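Local coordinates for tRNA (Guanine-N(1)-)-methyltransferase (Aquifex aeolicus, PDB 1OY5), which methylates guanosine-37 of various tRNAs at N1, taking the methyl group from S-adenosyl-L-methionine, and works as a homodimer, at the interface of chains A and B. Numbering follows the deposited sequence. Chains: chain A/B, tRNA (Guanine-N(1)-)-methyltransferase.

Contact 1: the interface of chains A and B. Residues chain A 64, 118-120, 122; chain B 180-182.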
ATOM      1  N   VAL A  64       7.898  16.552  13.032  1.00 27.76           N
ATOM      2  CA  VAL A  64       8.768  15.847  12.112  1.00 26.77           C
ATOM      3  C   VAL A  64       9.519  14.770  12.900  1.00 25.00           C
ATOM      4  O   VAL A  64       9.763  14.927  14.071  1.00 23.94           O
ATOM      5  CB  VAL A  64       9.759  16.864  11.503  1.00 26.60           C
ATOM      6  CG1 VAL A  64      10.577  17.454  12.594  1.00 27.73           C
ATOM      7  CG2 VAL A  64      10.682  16.245  10.511  1.00 27.02           C
ATOM      8  N   GLU A 118       5.012  15.419   9.358  1.00 31.34           N
ATOM      9  CA  GLU A 118       5.500  16.286   8.308  1.00 31.08           C
ATOM     10  C   GLU A 118       6.743  15.727   7.635  1.00 30.45           C
ATOM     11  O   GLU A 118       7.325  16.404   6.809  1.00 31.15           O
ATOM     12  CB  GLU A 118       5.868  17.656   8.874  1.00 31.77           C
ATOM     13  CG  GLU A 118       4.886  18.236   9.877  1.00 33.09           C
ATOM     14  CD  GLU A 118       3.450  17.822   9.597  1.00 36.55           C
ATOM     15  OE1 GLU A 118       2.760  18.577   8.846  1.00 36.03           O
ATOM     16  OE2 GLU A 118       3.020  16.742  10.129  1.00 38.25           O
ATOM     17  N   GLY A 119       7.171  14.518   7.980  1.00 29.57           N
ATOM     18  CA  GLY A 119       8.358  13.968   7.373  1.00 29.09           C
ATOM     19  C   GLY A 119       9.505  13.670   8.316  1.00 28.63           C
ATOM     20  O   GLY A 119       9.355  13.669   9.540  1.00 28.42           O
ATOM     21  N   VAL A 120      10.659  13.397   7.717  1.00 27.65           N
ATOM     22  CA  VAL A 120      11.838  13.017   8.450  1.00 27.05           C
ATOM     23  C   VAL A 120      12.865  14.103   8.342  1.00 27.20           C
ATOM     24  O   VAL A 120      13.023  14.717   7.316  1.00 27.44           O
ATOM     25  CB  VAL A 120      12.379  11.700   7.907  1.00 26.61           C
ATOM     26  CG1 VAL A 120      13.684  11.311   8.577  1.00 26.17           C
ATOM     27  CG2 VAL A 120      11.365  10.654   8.103  1.00 26.01           C
ATOM     28  N   GLU A 122      15.706  16.041   7.329  1.00 29.08           N
ATOM     29  CA  GLU A 122      16.514  15.795   6.137  1.00 29.30           C
ATOM     30  C   GLU A 122      17.858  15.127   6.398  1.00 28.73           C
ATOM     31  O   GLU A 122      18.322  14.372   5.566  1.00 28.73           O
ATOM     32  CB  GLU A 122      16.780  17.105   5.384  1.00 29.96           C
ATOM     33  CG  GLU A 122      15.753  17.400   4.314  1.00 30.41           C
ATOM     34  CD  GLU A 122      15.865  16.465   3.139  1.00 29.12           C
ATOM     35  OE1 GLU A 122      16.872  16.585   2.448  1.00 23.73           O
ATOM     36  OE2 GLU A 122      14.952  15.603   2.944  1.00 32.35           O
TER
ATOM     37  N   PRO B 180      12.376  20.149   2.043  1.00 25.92           N
ATOM     38  CA  PRO B 180      12.953  19.500   3.231  1.00 25.71           C
ATOM     39  C   PRO B 180      12.503  20.082   4.558  1.00 25.47           C
ATOM     40  O   PRO B 180      12.311  21.305   4.661  1.00 25.45           O
ATOM     41  CB  PRO B 180      14.441  19.818   3.098  1.00 25.89           C
ATOM     42  CG  PRO B 180      14.660  20.068   1.688  1.00 26.40           C
ATOM     43  CD  PRO B 180      13.416  20.692   1.154  1.00 25.97           C
ATOM     44  N   VAL B 181      12.410  19.225   5.572  1.00 24.73           N
ATOM     45  CA  VAL B 181      11.986  19.622   6.909  1.00 24.10           C
ATOM     46  C   VAL B 181      13.058  19.302   7.947  1.00 23.64           C
ATOM     47  O   VAL B 181      13.887  18.446   7.741  1.00 24.04           O
ATOM     48  CB  VAL B 181      10.710  18.923   7.254  1.00 24.43           C
ATOM     49  CG1 VAL B 181       9.680  19.188   6.157  1.00 25.05           C
ATOM     50  CG2 VAL B 181      10.944  17.422   7.426  1.00 24.44           C
ATOM     51  N   TYR B 182      13.082  20.037   9.042  1.00 23.81           N
ATOM     52  CA  TYR B 182      14.064  19.806  10.096  1.00 24.10           C
ATOM     53  C   TYR B 182      13.428  19.904  11.460  1.00 23.70           C
ATOM     54  O   TYR B 182      12.383  20.514  11.624  1.00 22.56           O
ATOM     55  CB  TYR B 182      15.166  20.840  10.053  1.00 24.44           C
ATOM     56  CG  TYR B 182      16.092  20.697   8.898  1.00 26.58           C
ATOM     57  CD1 TYR B 182      17.327  20.085   9.049  1.00 28.60           C
ATOM     58  CD2 TYR B 182      15.751  21.195   7.657  1.00 27.95           C
ATOM     59  CE1 TYR B 182      18.192  19.956   7.995  1.00 27.82           C
ATOM     60  CE2 TYR B 182      16.600  21.064   6.598  1.00 29.39           C
ATOM     61  CZ  TYR B 182      17.821  20.443   6.766  1.00 29.40           C
ATOM     62  OH  TYR B 182      18.681  20.349   5.686  1.00 31.98           O
TER
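With CG1 anti to its carbonyl carbon (chi1 -54°), B:Val181 swings its other methyl, CG2, into the crowded position between backbone N and carbonyl carbon, from where it points into chain A. In A:Val64 (chi1 61°), at the start of strand 64-65, it is CG1 that takes the crowded position, and CG2 lies anti to the backbone N. The two valines slide past each other in opposite directions, and their CG2 methyls meet at 3.3 Å. Around this pair the main chain of 118-120 also lines this side. The carbonyl O of A:Val120 lies 3.4 Å from B:Val181 CG2. On the other branch, A:Glu118 O lies 3.7 Å from B:Val181 CG1, so each methyl of the valine faces a different peptide oxygen. On the far flank, A:Val64 CG1 packs against the carbonyl group of B:Tyr182.

A backbone hydrogen bond links the chains here. The amide N of A:Glu122, at the head of the 3-10 helix 122-127, donates to the carbonyl O of B:Val181 at 3.0 Å, and approaches nearly along the C=O axis (173° at the oxygen). The side chain of A:Glu122, bent at chi2, crosses B:Pro180 obliquely, and its carboxylate carbon CD lies 3.6 Å from B:Pro180 CB. A:Glu122 CB sits over the ring face of B:Tyr182, 3.8 Å from CZ. An alanine here lacks CG and the carboxylate, and would probably loosen the packing against B:Pro180.

The patch thus docks the 180-182 segment of one subunit onto the loop and 3-10 helix of the other, and helps hold the TrmD homodimer together.

Contact 2: the interface of chains A and B. Residues chain A 54-58; chain B 183-184, 197-198.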
ATOM      1  N   ASP A  54       9.390  15.865  17.000  1.00 20.84           N
ATOM      2  CA  ASP A  54       9.519  17.168  17.621  1.00 20.85           C
ATOM      3  C   ASP A  54       9.007  18.186  16.646  1.00 21.27           C
ATOM      4  O   ASP A  54       8.699  17.834  15.519  1.00 20.16           O
ATOM      5  CB  ASP A  54      10.960  17.487  17.986  1.00 20.63           C
ATOM      6  CG  ASP A  54      11.058  18.511  19.101  1.00 21.25           C
ATOM      7  OD1 ASP A  54      10.083  19.286  19.287  1.00 17.26           O
ATOM      8  OD2 ASP A  54      12.076  18.602  19.843  1.00 24.13           O
ATOM      9  N   VAL A  55       8.911  19.443  17.096  1.00 22.48           N
ATOM     10  CA  VAL A  55       8.420  20.545  16.272  1.00 23.28           C
ATOM     11  C   VAL A  55       9.496  20.961  15.280  1.00 23.88           C
ATOM     12  O   VAL A  55      10.655  21.117  15.639  1.00 23.90           O
ATOM     13  CB  VAL A  55       8.047  21.762  17.128  1.00 23.50           C
ATOM     14  CG1 VAL A  55       7.403  22.840  16.266  1.00 24.48           C
ATOM     15  CG2 VAL A  55       7.098  21.365  18.226  1.00 24.03           C
ATOM     16  N   PRO A  56       9.122  21.099  14.019  1.00 24.87           N
ATOM     17  CA  PRO A  56      10.067  21.503  12.985  1.00 25.76           C
ATOM     18  C   PRO A  56      10.421  22.974  13.045  1.00 26.49           C
ATOM     19  O   PRO A  56       9.783  23.714  13.777  1.00 27.57           O
ATOM     20  CB  PRO A  56       9.316  21.160  11.700  1.00 25.86           C
ATOM     21  CG  PRO A  56       7.912  21.287  12.057  1.00 25.23           C
ATOM     22  CD  PRO A  56       7.808  20.769  13.449  1.00 25.01           C
ATOM     23  N   TYR A  57      11.437  23.395  12.303  1.00 27.21           N
ATOM     24  CA  TYR A  57      11.848  24.795  12.315  1.00 27.31           C
ATOM     25  C   TYR A  57      11.175  25.517  11.174  1.00 28.44           C
ATOM     26  O   TYR A  57      10.487  24.906  10.369  1.00 28.99           O
ATOM     27  CB  TYR A  57      13.347  24.911  12.172  1.00 26.93           C
ATOM     28  CG  TYR A  57      14.098  24.481  13.403  1.00 26.18           C
ATOM     29  CD1 TYR A  57      14.788  23.265  13.435  1.00 25.62           C
ATOM     30  CD2 TYR A  57      14.128  25.283  14.534  1.00 24.29           C
ATOM     31  CE1 TYR A  57      15.487  22.869  14.562  1.00 23.93           C
ATOM     32  CE2 TYR A  57      14.822  24.894  15.662  1.00 23.52           C
ATOM     33  CZ  TYR A  57      15.494  23.677  15.672  1.00 23.72           C
ATOM     34  OH  TYR A  57      16.187  23.270  16.788  1.00 22.86           O
ATOM     35  N   GLY A  58      11.352  26.824  11.112  1.00 29.68           N
ATOM     36  CA  GLY A  58      10.721  27.603  10.074  1.00 30.67           C
ATOM     37  C   GLY A  58       9.221  27.642  10.271  1.00 31.57           C
ATOM     38  O   GLY A  58       8.484  28.006   9.351  1.00 31.67           O
TER
ATOM     39  N   THR B 183      14.084  19.307  12.445  1.00 24.15           N
ATOM     40  CA  THR B 183      13.563  19.355  13.790  1.00 24.68           C
ATOM     41  C   THR B 183      14.592  19.571  14.859  1.00 25.35           C
ATOM     42  O   THR B 183      15.778  19.532  14.613  1.00 24.13           O
ATOM     43  CB  THR B 183      12.710  18.151  14.106  1.00 24.67           C
ATOM     44  OG1 THR B 183      11.918  18.459  15.255  1.00 23.42           O
ATOM     45  CG2 THR B 183      13.532  16.908  14.472  1.00 24.60           C
ATOM     46  N   ARG B 184      14.069  19.750  16.066  1.00 27.07           N
ATOM     47  CA  ARG B 184      14.798  20.287  17.212  1.00 28.43           C
ATOM     48  C   ARG B 184      16.276  20.155  17.277  1.00 29.26           C
ATOM     49  O   ARG B 184      17.000  21.175  17.335  1.00 30.53           O
ATOM     50  CB  ARG B 184      14.250  19.768  18.504  1.00 28.78           C
ATOM     51  CG  ARG B 184      14.401  20.801  19.573  1.00 30.03           C
ATOM     52  CD  ARG B 184      13.303  21.855  19.548  1.00 30.62           C
ATOM     53  NE  ARG B 184      12.954  22.357  18.220  1.00 30.06           N
ATOM     54  CZ  ARG B 184      12.260  23.478  18.031  1.00 30.88           C
ATOM     55  NH1 ARG B 184      11.858  24.178  19.079  1.00 30.75           N
ATOM     56  NH2 ARG B 184      11.954  23.900  16.812  1.00 30.30           N
ATOM     57  N   LEU B 197      16.112  28.625   8.631  1.00 33.60           N
ATOM     58  CA  LEU B 197      14.984  28.152   9.417  1.00 33.85           C
ATOM     59  C   LEU B 197      15.005  28.519  10.920  1.00 34.01           C
ATOM     60  O   LEU B 197      13.991  28.362  11.588  1.00 34.07           O
ATOM     61  CB  LEU B 197      14.865  26.635   9.237  1.00 34.13           C
ATOM     62  CG  LEU B 197      14.665  26.145   7.794  1.00 34.81           C
ATOM     63  CD1 LEU B 197      14.585  24.632   7.739  1.00 34.50           C
ATOM     64  CD2 LEU B 197      13.413  26.734   7.163  1.00 35.65           C
ATOM     65  N   LEU B 198      16.111  29.046  11.451  1.00 34.22           N
ATOM     66  CA  LEU B 198      16.226  29.275  12.913  1.00 34.55           C
ATOM     67  C   LEU B 198      15.857  30.603  13.554  1.00 34.78           C
ATOM     68  O   LEU B 198      15.486  30.668  14.725  1.00 34.69           O
ATOM     69  CB  LEU B 198      17.648  28.980  13.346  1.00 34.48           C
ATOM     70  CG  LEU B 198      18.001  27.536  13.027  1.00 35.80           C
ATOM     71  CD1 LEU B 198      19.451  27.294  13.311  1.00 36.67           C
ATOM     72  CD2 LEU B 198      17.119  26.553  13.810  1.00 35.77           C
TER
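Ring contacts lie at the centre of this patch of the dimer interface, where the loop 55-58 that follows strand 53-54 of chain A meets two stretches of chain B. A:Tyr57, its CG anti to the carbonyl carbon (chi1 -72°), pushes its ring between B:Arg184 and B:Leu198. On one face lies the guanidinium NH2 of B:Arg184, 3.6 Å from the ring centroid in a cation-pi contact. The guanidinium is turned only 19° from the ring plane and sits toward the rim. Methyl CD2 of B:Leu198 covers the opposite face at 3.5 Å from the centroid, so the ring is clamped from both sides. The carbonyl O of B:Arg184 lies at the ring's edge, in plane, beside the phenol.

Polar contacts add to the grip. A:Pro56 and B:Thr183 form an antiparallel beta bridge. The hydroxyl OG1 of B:Thr183, anti to its backbone N, donates weakly to A:Val55 O at 3.0 Å. Separately, A:Gly58 N donates weakly to B:Leu197 O at 3.1 Å.

Apolar packing fills in beside the ring. The CB atoms of A:Tyr57 and B:Leu197, the latter within the 3-10 helix 195-198, lie 3.7 Å apart.

As for charge, the carboxylate of A:Asp54 crosses the aliphatic stem of B:Arg184 at about a right angle. A:Asp54 OD2 is 4.2 Å from B:Arg184 NE, no salt bridge, though the opposite charges may still steady each other. The bends at chi2 and chi3 carry the arginine tip toward the tyrosine. The acid itself is held from behind: A:Val55 N donates to A:Asp54 OD1 at 2.5 Å through the anti lone pair.

About 9 Å separates the C-alpha centres of contact 1 and contact 2, and no residue belongs to both. They are nonetheless joined along chain B, where residues 180-182 of contact 1 run straight into 183-184 of contact 2, so one continuous segment lies across successive parts of chain A. Chain A supplies separate pieces: the 118-122 region and strand 64-65 for the first, strand 53-54 and its following loop for the second. Contact 2 additionally draws in the 3-10 helix 195-198. The two-fold symmetry repeats both with the chains exchanged, giving the homodimer reciprocal clasps.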